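Local coordinates for protein sgbp-b (PDB 7K44) that probably binds xyloglucan at the cell surface of the gut bacterium Bacteroides uniformis, as a glycan-binding protein of a polysaccharide utilization locus, at residues A236-D241 with E288-V293; G242-I247 with E374-N379; P136-T141 with F178-A183. One frame throughout, in Å; residues are numbered along the deposited sequence.

Contact 1. Residues A236-D241 with E288-V293. With CA (calcium ion), chain B.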
loop_
_atom_site.group_PDB
_atom_site.type_symbol
_atom_site.label_atom_id
_atom_site.label_comp_id
_atom_site.label_asym_id
_atom_site.label_seq_id
_atom_site.Cartn_x
_atom_site.Cartn_y
_atom_site.Cartn_z
ATOM N N ALA A 236 15.855 3.184 -15.409
ATOM C CA ALA A 236 15.285 3.626 -14.141
ATOM C C ALA A 236 15.025 5.127 -14.203
ATOM O O ALA A 236 15.818 5.873 -14.791
ATOM C CB ALA A 236 16.236 3.313 -12.989
ATOM N N PRO A 237 13.926 5.612 -13.614
ATOM C CA PRO A 237 12.976 4.855 -12.801
ATOM C C PRO A 237 11.838 4.180 -13.586
ATOM O O PRO A 237 10.825 3.794 -12.977
ATOM C CB PRO A 237 12.427 5.936 -11.866
ATOM C CG PRO A 237 12.384 7.145 -12.738
ATOM C CD PRO A 237 13.596 7.045 -13.656
ATOM N N PHE A 238 12.018 4.054 -14.907
ATOM C CA PHE A 238 11.138 3.322 -15.828
ATOM C C PHE A 238 9.824 4.036 -16.114
ATOM O O PHE A 238 9.463 4.242 -17.275
ATOM C CB PHE A 238 10.929 1.865 -15.400
ATOM C CG PHE A 238 12.211 1.117 -15.200
ATOM C CD1 PHE A 238 12.960 0.690 -16.288
ATOM C CD2 PHE A 238 12.696 0.879 -13.924
ATOM C CE1 PHE A 238 14.156 0.015 -16.099
ATOM C CE2 PHE A 238 13.890 0.202 -13.732
ATOM C CZ PHE A 238 14.619 -0.230 -14.824
ATOM N N PHE A 239 9.114 4.439 -15.067
ATOM C CA PHE A 239 7.968 5.314 -15.197
ATOM C C PHE A 239 8.243 6.572 -14.392
ATOM O O PHE A 239 8.963 6.539 -13.391
ATOM C CB PHE A 239 6.696 4.640 -14.671
ATOM C CG PHE A 239 6.396 3.336 -15.341
ATOM C CD1 PHE A 239 5.725 3.307 -16.547
ATOM C CD2 PHE A 239 6.826 2.157 -14.782
ATOM C CE1 PHE A 239 5.468 2.105 -17.178
ATOM C CE2 PHE A 239 6.568 0.948 -15.400
ATOM C CZ PHE A 239 5.891 0.933 -16.598
ATOM N N SER A 240 7.674 7.680 -14.850
ATOM C CA SER A 240 7.802 8.929 -14.125
ATOM C C SER A 240 6.585 9.795 -14.396
ATOM O O SER A 240 5.946 9.695 -15.444
ATOM C CB SER A 240 9.081 9.685 -14.508
ATOM O OG SER A 240 8.958 10.272 -15.800
ATOM N N ASP A 241 6.261 10.646 -13.428
ATOM C CA ASP A 241 5.201 11.631 -13.607
ATOM C C ASP A 241 5.868 12.866 -14.197
ATOM O O ASP A 241 6.292 13.778 -13.490
ATOM C CB ASP A 241 4.551 11.924 -12.260
ATOM C CG ASP A 241 3.327 12.803 -12.376
ATOM O OD1 ASP A 241 3.051 13.313 -13.485
ATOM O OD2 ASP A 241 2.638 12.992 -11.346
ATOM N N GLU A 288 7.380 10.999 -3.507
ATOM C CA GLU A 288 7.657 9.720 -4.138
ATOM C C GLU A 288 9.161 9.602 -4.357
ATOM O O GLU A 288 9.831 10.586 -4.703
ATOM C CB GLU A 288 6.866 9.585 -5.443
ATOM C CG GLU A 288 6.189 8.220 -5.574
ATOM C CD GLU A 288 4.915 8.138 -4.743
ATOM O OE1 GLU A 288 4.349 7.039 -4.579
ATOM O OE2 GLU A 288 4.485 9.183 -4.219
ATOM N N CYS A 289 9.695 8.413 -4.094
ATOM C CA CYS A 289 11.129 8.162 -4.183
ATOM C C CYS A 289 11.392 6.796 -4.796
ATOM O O CYS A 289 10.746 5.804 -4.434
ATOM C CB CYS A 289 11.779 8.259 -2.795
ATOM S SG CYS A 289 13.576 8.028 -2.798
ATOM N N PHE A 290 12.320 6.747 -5.742
ATOM C CA PHE A 290 12.718 5.508 -6.403
ATOM C C PHE A 290 14.201 5.304 -6.122
ATOM O O PHE A 290 15.038 6.092 -6.585
ATOM C CB PHE A 290 12.453 5.613 -7.906
ATOM C CG PHE A 290 12.697 4.328 -8.677
ATOM C CD1 PHE A 290 13.995 3.877 -8.922
ATOM C CD2 PHE A 290 11.630 3.590 -9.174
ATOM C CE1 PHE A 290 14.219 2.697 -9.645
ATOM C CE2 PHE A 290 11.852 2.417 -9.898
ATOM C CZ PHE A 290 13.148 1.975 -10.125
ATOM N N VAL A 291 14.529 4.268 -5.356
ATOM C CA VAL A 291 15.916 3.917 -5.064
ATOM C C VAL A 291 16.315 2.826 -6.044
ATOM O O VAL A 291 15.829 1.694 -5.951
ATOM C CB VAL A 291 16.098 3.470 -3.608
ATOM C CG1 VAL A 291 17.539 3.000 -3.364
ATOM C CG2 VAL A 291 15.731 4.596 -2.656
ATOM N N ALA A 292 17.182 3.161 -7.002
ATOM C CA ALA A 292 17.538 2.186 -8.026
ATOM C C ALA A 292 18.634 1.239 -7.565
ATOM O O ALA A 292 18.730 0.117 -8.075
ATOM C CB ALA A 292 17.980 2.899 -9.301
ATOM N N VAL A 293 19.471 1.665 -6.624
ATOM C CA VAL A 293 20.617 0.880 -6.187
ATOM C C VAL A 293 20.630 0.872 -4.666
ATOM O O VAL A 293 20.662 1.934 -4.037
ATOM C CB VAL A 293 21.941 1.435 -6.745
ATOM C CG1 VAL A 293 23.117 0.665 -6.171
ATOM C CG2 VAL A 293 21.953 1.360 -8.269
HETATM CA CA CA B . 7.161 15.379 -11.976
HETATM O O HOH W 1 4.884 15.317 -11.195
#
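The Phe290 ring takes Pro237 on one face and has the methyl of Ala292 at its edge, in the ring plane. Pro237 CB sits 3.8 Å from the centroid of the Phe290 ring, 19° off its normal, in a CH-pi contact. It lies toward the rim of the ring, with Phe290 CG 3.6 Å from Pro237 CB. Phe238 turns its own edge to this ring, and its CD2 comes within 4.0 Å of Phe290 CZ. One face of the Phe238 ring has the backbone N of Ala236 over its centre. The CB atoms of Ala236 and Ala292 meet at 4.1 Å. Phe290 lies on strand 283-291, in one of the two antiparallel sheets of the xyloglucan-binding domain, and the loop 236-241 folds against that strand. No hydrogen bond joins the two segments. With CG of Phe290 anti to its backbone N (chi1 -174°), the ring projects from the strand to the proline. Ala236 and Pro237, joined by a cis peptide bond, both touch this ring. Trp331 packs edge-to-face with Phe290 from the neighbouring strand. At the far end of the loop, Asp241 O binds the calcium ion at 2.4 Å.

Contact 2. Residues G242-I247 with E374-N379. With CA (calcium ion), chain B.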
loop_
_atom_site.group_PDB
_atom_site.type_symbol
_atom_site.label_atom_id
_atom_site.label_comp_id
_atom_site.label_asym_id
_atom_site.label_seq_id
_atom_site.Cartn_x
_atom_site.Cartn_y
_atom_site.Cartn_z
ATOM N N GLY A 242 5.993 12.893 -15.521
ATOM C CA GLY A 242 6.739 13.993 -16.100
ATOM C C GLY A 242 8.182 13.966 -15.642
ATOM O O GLY A 242 8.805 12.906 -15.513
ATOM N N LYS A 243 8.725 15.146 -15.398
ATOM C CA LYS A 243 10.106 15.274 -14.956
ATOM C C LYS A 243 10.228 14.952 -13.475
ATOM O O LYS A 243 9.388 15.358 -12.670
ATOM C CB LYS A 243 10.570 16.704 -15.207
ATOM C CG LYS A 243 12.023 16.952 -14.929
ATOM C CD LYS A 243 12.382 18.397 -15.270
ATOM C CE LYS A 243 12.037 18.722 -16.707
ATOM N NZ LYS A 243 12.552 20.071 -17.075
ATOM N N CYS A 244 11.254 14.182 -13.122
ATOM C CA CYS A 244 11.668 13.989 -11.735
ATOM C C CYS A 244 13.138 14.374 -11.640
ATOM O O CYS A 244 13.777 14.675 -12.649
ATOM C CB CYS A 244 11.422 12.552 -11.256
ATOM S SG CYS A 244 12.449 11.296 -12.017
ATOM N N TYR A 245 13.676 14.439 -10.425
ATOM C CA TYR A 245 15.090 14.745 -10.232
ATOM C C TYR A 245 15.819 13.566 -9.613
ATOM O O TYR A 245 15.300 12.890 -8.717
ATOM C CB TYR A 245 15.359 16.046 -9.436
ATOM C CG TYR A 245 15.539 17.233 -10.354
ATOM C CD1 TYR A 245 14.451 17.781 -11.016
ATOM C CD2 TYR A 245 16.802 17.765 -10.605
ATOM C CE1 TYR A 245 14.592 18.858 -11.875
ATOM C CE2 TYR A 245 16.960 18.857 -11.475
ATOM C CZ TYR A 245 15.851 19.389 -12.107
ATOM O OH TYR A 245 15.959 20.444 -12.989
ATOM N N SER A 246 17.002 13.289 -10.143
ATOM C CA SER A 246 17.872 12.239 -9.646
ATOM C C SER A 246 19.001 12.806 -8.802
ATOM O O SER A 246 19.493 13.914 -9.044
ATOM C CB SER A 246 18.457 11.428 -10.806
ATOM O OG SER A 246 19.410 12.177 -11.534
ATOM N N ILE A 247 19.397 12.034 -7.791
ATOM C CA ILE A 247 20.665 12.193 -7.084
ATOM C C ILE A 247 21.463 10.926 -7.360
ATOM O O ILE A 247 20.995 9.821 -7.063
ATOM C CB ILE A 247 20.441 12.351 -5.572
ATOM C CG1 ILE A 247 19.801 13.705 -5.270
ATOM C CG2 ILE A 247 21.742 12.175 -4.806
ATOM C CD1 ILE A 247 20.746 14.871 -5.410
ATOM N N GLU A 374 21.928 5.948 -6.649
ATOM C CA GLU A 374 21.061 6.309 -7.769
ATOM C C GLU A 374 19.625 6.333 -7.261
ATOM O O GLU A 374 19.048 5.276 -6.987
ATOM C CB GLU A 374 21.220 5.328 -8.932
ATOM C CG GLU A 374 20.335 5.668 -10.131
ATOM C CD GLU A 374 20.313 4.572 -11.189
ATOM O OE1 GLU A 374 21.105 3.613 -11.083
ATOM O OE2 GLU A 374 19.481 4.661 -12.118
ATOM N N MET A 375 19.055 7.530 -7.145
ATOM C CA MET A 375 17.740 7.711 -6.542
ATOM C C MET A 375 17.023 8.836 -7.268
ATOM O O MET A 375 17.659 9.740 -7.816
ATOM C CB MET A 375 17.864 8.064 -5.057
ATOM C CG MET A 375 18.728 7.109 -4.253
ATOM S SD MET A 375 19.140 7.814 -2.655
ATOM C CE MET A 375 17.489 8.207 -2.125
ATOM N N TYR A 376 15.693 8.791 -7.241
ATOM C CA TYR A 376 14.841 9.739 -7.946
ATOM C C TYR A 376 13.727 10.204 -7.021
ATOM O O TYR A 376 13.214 9.430 -6.203
ATOM C CB TYR A 376 14.220 9.093 -9.202
ATOM C CG TYR A 376 15.245 8.463 -10.115
ATOM C CD1 TYR A 376 15.732 7.186 -9.875
ATOM C CD2 TYR A 376 15.752 9.172 -11.184
ATOM C CE1 TYR A 376 16.703 6.622 -10.699
ATOM C CE2 TYR A 376 16.708 8.616 -12.021
ATOM C CZ TYR A 376 17.182 7.348 -11.764
ATOM O OH TYR A 376 18.146 6.819 -12.604
ATOM N N PHE A 377 13.326 11.465 -7.191
ATOM C CA PHE A 377 12.376 12.127 -6.305
ATOM C C PHE A 377 11.357 12.907 -7.129
ATOM O O PHE A 377 11.710 13.539 -8.134
ATOM C CB PHE A 377 13.109 13.145 -5.414
ATOM C CG PHE A 377 14.107 12.539 -4.480
ATOM C CD1 PHE A 377 15.415 12.320 -4.878
ATOM C CD2 PHE A 377 13.731 12.196 -3.187
ATOM C CE1 PHE A 377 16.328 11.762 -3.998
ATOM C CE2 PHE A 377 14.641 11.633 -2.314
ATOM C CZ PHE A 377 15.935 11.411 -2.726
ATOM N N ASP A 378 10.102 12.918 -6.677
ATOM C CA ASP A 378 9.059 13.671 -7.362
ATOM C C ASP A 378 7.874 13.861 -6.429
ATOM O O ASP A 378 7.745 13.201 -5.388
ATOM C CB ASP A 378 8.610 12.929 -8.632
ATOM C CG ASP A 378 8.003 13.846 -9.711
ATOM O OD1 ASP A 378 7.794 15.071 -9.525
ATOM O OD2 ASP A 378 7.725 13.279 -10.794
ATOM N N ASN A 379 6.989 14.767 -6.836
ATOM C CA ASN A 379 5.642 14.886 -6.267
ATOM C C ASN A 379 5.651 15.122 -4.757
ATOM O O ASN A 379 5.060 14.365 -3.991
ATOM C CB ASN A 379 4.770 13.689 -6.649
ATOM C CG ASN A 379 4.280 13.771 -8.076
ATOM O OD1 ASN A 379 4.220 14.856 -8.653
ATOM N ND2 ASN A 379 3.896 12.627 -8.642
HETATM CA CA CA B . 7.161 15.379 -11.976
HETATM O O HOH W 1 4.884 15.317 -11.195
#
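A calcium ion ties the start of 242-247 to the end of 374-379. For most of their length the two segments run as neighbouring antiparallel strands of the xyloglucan-binding domain. Lys243 gives its carbonyl O at 2.3 Å from the calcium, while Asp378 grips the ion with both carboxylate oxygens. The carboxylate reaches it with CG of Asp378 roughly anti to the backbone N (chi1 -155°). Asn213, Asp215, Asp241 and a water complete the site. Asn379 OD1 accepts a hydrogen bond from that water, so it acts from the second shell. Tyr245 and Phe377 form a hydrogen-bonded pair, as do Ile247 and Met375. Phe377 N donates to Tyr245 O at 2.9 Å, and Ile247 N donates to Met375 O at the same 2.9 Å. Ser246 and Tyr376 form the non-hydrogen-bonded pair between them. Their side chains share one face of the sheet, where Ser246 CB lies 3.5 Å from Tyr376 CE2. Ser246 OG bonds to Val227 O on the next strand. Cys244 SG approaches the Tyr376 ring obliquely, 5.2 Å from its centroid. On the other face Ile247 and Phe377 pack together, with Leu261 of strand 255-264 against both. The hydroxyl of Tyr376 is fixed within its own strand: OH donates to Glu374 OE2 at 2.6 Å, on the anti lone pair of that oxygen.

Contact 3. Residues P136-T141 with F178-A183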
loop_
_atom_site.group_PDB
_atom_site.type_symbol
_atom_site.label_atom_id
_atom_site.label_comp_id
_atom_site.label_asym_id
_atom_site.label_seq_id
_atom_site.Cartn_x
_atom_site.Cartn_y
_atom_site.Cartn_z
ATOM N N PRO A 136 0.159 7.042 -6.742
ATOM C CA PRO A 136 0.957 6.147 -7.590
ATOM C C PRO A 136 1.149 6.708 -8.990
ATOM O O PRO A 136 0.246 7.305 -9.587
ATOM C CB PRO A 136 0.130 4.852 -7.633
ATOM C CG PRO A 136 -0.852 4.986 -6.528
ATOM C CD PRO A 136 -1.138 6.442 -6.386
ATOM N N ILE A 137 2.337 6.501 -9.509
ATOM C CA ILE A 137 2.668 6.927 -10.861
ATOM C C ILE A 137 2.061 5.961 -11.878
ATOM O O ILE A 137 2.101 4.737 -11.703
ATOM C CB ILE A 137 4.190 7.024 -10.984
ATOM C CG1 ILE A 137 4.685 8.211 -10.154
ATOM C CG2 ILE A 137 4.611 7.227 -12.428
ATOM C CD1 ILE A 137 6.160 8.204 -9.966
ATOM N N THR A 138 1.480 6.520 -12.940
ATOM C CA THR A 138 0.814 5.713 -13.961
ATOM C C THR A 138 1.765 4.668 -14.532
ATOM O O THR A 138 2.918 4.968 -14.858
ATOM C CB THR A 138 0.275 6.620 -15.069
ATOM O OG1 THR A 138 -0.785 7.427 -14.544
ATOM C CG2 THR A 138 -0.243 5.806 -16.269
ATOM N N GLY A 139 1.285 3.426 -14.624
ATOM C CA GLY A 139 2.092 2.341 -15.120
ATOM C C GLY A 139 2.791 1.520 -14.064
ATOM O O GLY A 139 3.223 0.400 -14.362
ATOM N N THR A 140 2.891 2.023 -12.834
ATOM C CA THR A 140 3.539 1.286 -11.762
ATOM C C THR A 140 2.531 0.349 -11.099
ATOM O O THR A 140 1.321 0.430 -11.335
ATOM C CB THR A 140 4.172 2.227 -10.727
ATOM O OG1 THR A 140 3.150 2.955 -10.018
ATOM C CG2 THR A 140 5.124 3.207 -11.410
ATOM N N THR A 141 3.042 -0.539 -10.254
ATOM C CA THR A 141 2.206 -1.504 -9.554
ATOM C C THR A 141 1.837 -0.963 -8.179
ATOM O O THR A 141 2.709 -0.570 -7.400
ATOM C CB THR A 141 2.930 -2.842 -9.423
ATOM O OG1 THR A 141 3.235 -3.333 -10.732
ATOM C CG2 THR A 141 2.052 -3.857 -8.705
ATOM N N PHE A 178 -2.438 -4.004 -8.616
ATOM C CA PHE A 178 -2.953 -3.599 -9.915
ATOM C C PHE A 178 -1.990 -2.595 -10.528
ATOM O O PHE A 178 -1.119 -2.046 -9.849
ATOM C CB PHE A 178 -4.380 -3.022 -9.833
ATOM C CG PHE A 178 -4.493 -1.738 -9.041
ATOM C CD1 PHE A 178 -4.343 -0.509 -9.666
ATOM C CD2 PHE A 178 -4.784 -1.761 -7.675
ATOM C CE1 PHE A 178 -4.454 0.684 -8.945
ATOM C CE2 PHE A 178 -4.908 -0.574 -6.947
ATOM C CZ PHE A 178 -4.740 0.652 -7.589
ATOM N N THR A 179 -2.151 -2.361 -11.827
ATOM C CA THR A 179 -1.370 -1.351 -12.523
ATOM C C THR A 179 -2.102 -0.020 -12.457
ATOM O O THR A 179 -3.295 0.061 -12.776
ATOM C CB THR A 179 -1.141 -1.752 -13.979
ATOM O OG1 THR A 179 -0.440 -3.003 -14.010
ATOM C CG2 THR A 179 -0.337 -0.670 -14.713
ATOM N N MET A 180 -1.396 1.011 -12.038
ATOM C CA MET A 180 -2.014 2.313 -11.921
ATOM C C MET A 180 -2.397 2.818 -13.306
ATOM O O MET A 180 -1.541 2.875 -14.202
ATOM C CB MET A 180 -1.034 3.284 -11.265
ATOM C CG MET A 180 -1.534 4.707 -11.179
ATOM S SD MET A 180 -2.894 4.835 -10.004
ATOM C CE MET A 180 -3.390 6.514 -10.362
ATOM N N PRO A 181 -3.651 3.191 -13.522
ATOM C CA PRO A 181 -4.057 3.723 -14.829
ATOM C C PRO A 181 -3.682 5.189 -14.987
ATOM O O PRO A 181 -2.924 5.736 -14.179
ATOM C CB PRO A 181 -5.579 3.545 -14.806
ATOM C CG PRO A 181 -5.935 3.670 -13.357
ATOM C CD PRO A 181 -4.790 3.061 -12.592
ATOM N N ARG A 182 -4.208 5.831 -16.032
ATOM C CA ARG A 182 -4.052 7.271 -16.194
ATOM C C ARG A 182 -4.474 7.987 -14.919
ATOM O O ARG A 182 -5.454 7.608 -14.275
ATOM C CB ARG A 182 -4.931 7.749 -17.349
ATOM C CG ARG A 182 -4.620 9.153 -17.818
ATOM C CD ARG A 182 -5.005 9.324 -19.275
ATOM N NE ARG A 182 -6.385 9.785 -19.407
ATOM C CZ ARG A 182 -7.418 8.988 -19.663
ATOM N NH1 ARG A 182 -7.231 7.682 -19.813
ATOM N NH2 ARG A 182 -8.640 9.496 -19.768
ATOM N N ALA A 183 -3.729 9.028 -14.574
ATOM C CA ALA A 183 -3.908 9.703 -13.298
ATOM C C ALA A 183 -5.291 10.347 -13.205
ATOM O O ALA A 183 -5.798 10.890 -14.193
ATOM C CB ALA A 183 -2.844 10.791 -13.143
HETATM O O HOH W 2 -1.203 9.842 -16.219
HETATM O O HOH W 3 0.765 -4.262 -12.194
#
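This is a turn packed on the end of a strand, held by backbone hydrogen bonds and one buried methionine. The loop 136-141 leads into strand 141-147. Strand 175-179 ends within the other segment, which continues as loop to Ala183. Gly139 N donates to Met180 O at 2.9 Å, nearly straight at 168°. Met180 N donates in return to Thr140 O, also at 2.9 Å. Ile137 to Thr140 form a type II turn, with Gly139 at its third position. Ile137 O accepts from both Thr140 N and Thr140 OG1. The two strands are neighbours in one sheet of the IPT/TIG domain, an immunoglobulin-like fold, and Thr141 faces Thr179 in a non-hydrogen-bonded pair. A water bridges the hydroxyls of these two threonines. The Met180 side chain runs against Pro136, crossing it at about a right angle. It bends at chi2 (69°), which carries SD to 3.8 Å from Pro136 CB. Met180 CG lies 3.5 Å from Pro136 O, a buried carbonyl oxygen with no polar partner. Val142 and Met157 also touch Met180. With an alanine here, the SD contact with Pro136 CB goes, and a gap would probably open between the proline, Val142 and Met157. On the exposed side of the turn Thr138 OG1 donates to Pro181 O at 2.8 Å. A second water joins Thr138 OG1 to Ala183 N.

Contact 2 is the most buried of the three, while contacts 1 and 3 are partly buried and include exposed residues. Contacts 1 and 2 both reach the same sheet, the first through 288-293 alone, and both reach the calcium ion. They differ in chemistry: contact 2 combines metal ligands with strand pairing, whereas contact 1 is apolar across its segments. Contact 3 lies in the IPT/TIG domain and uses backbone bonds, a threonine hydroxyl, waters and a packed methionine, with no metal ligand. It still meets contact 1 across the two domains, where Phe239 CZ lies 3.5 Å from Gly139 O. Contacts 2 and 3 do not touch; their centres are about 17 Å apart.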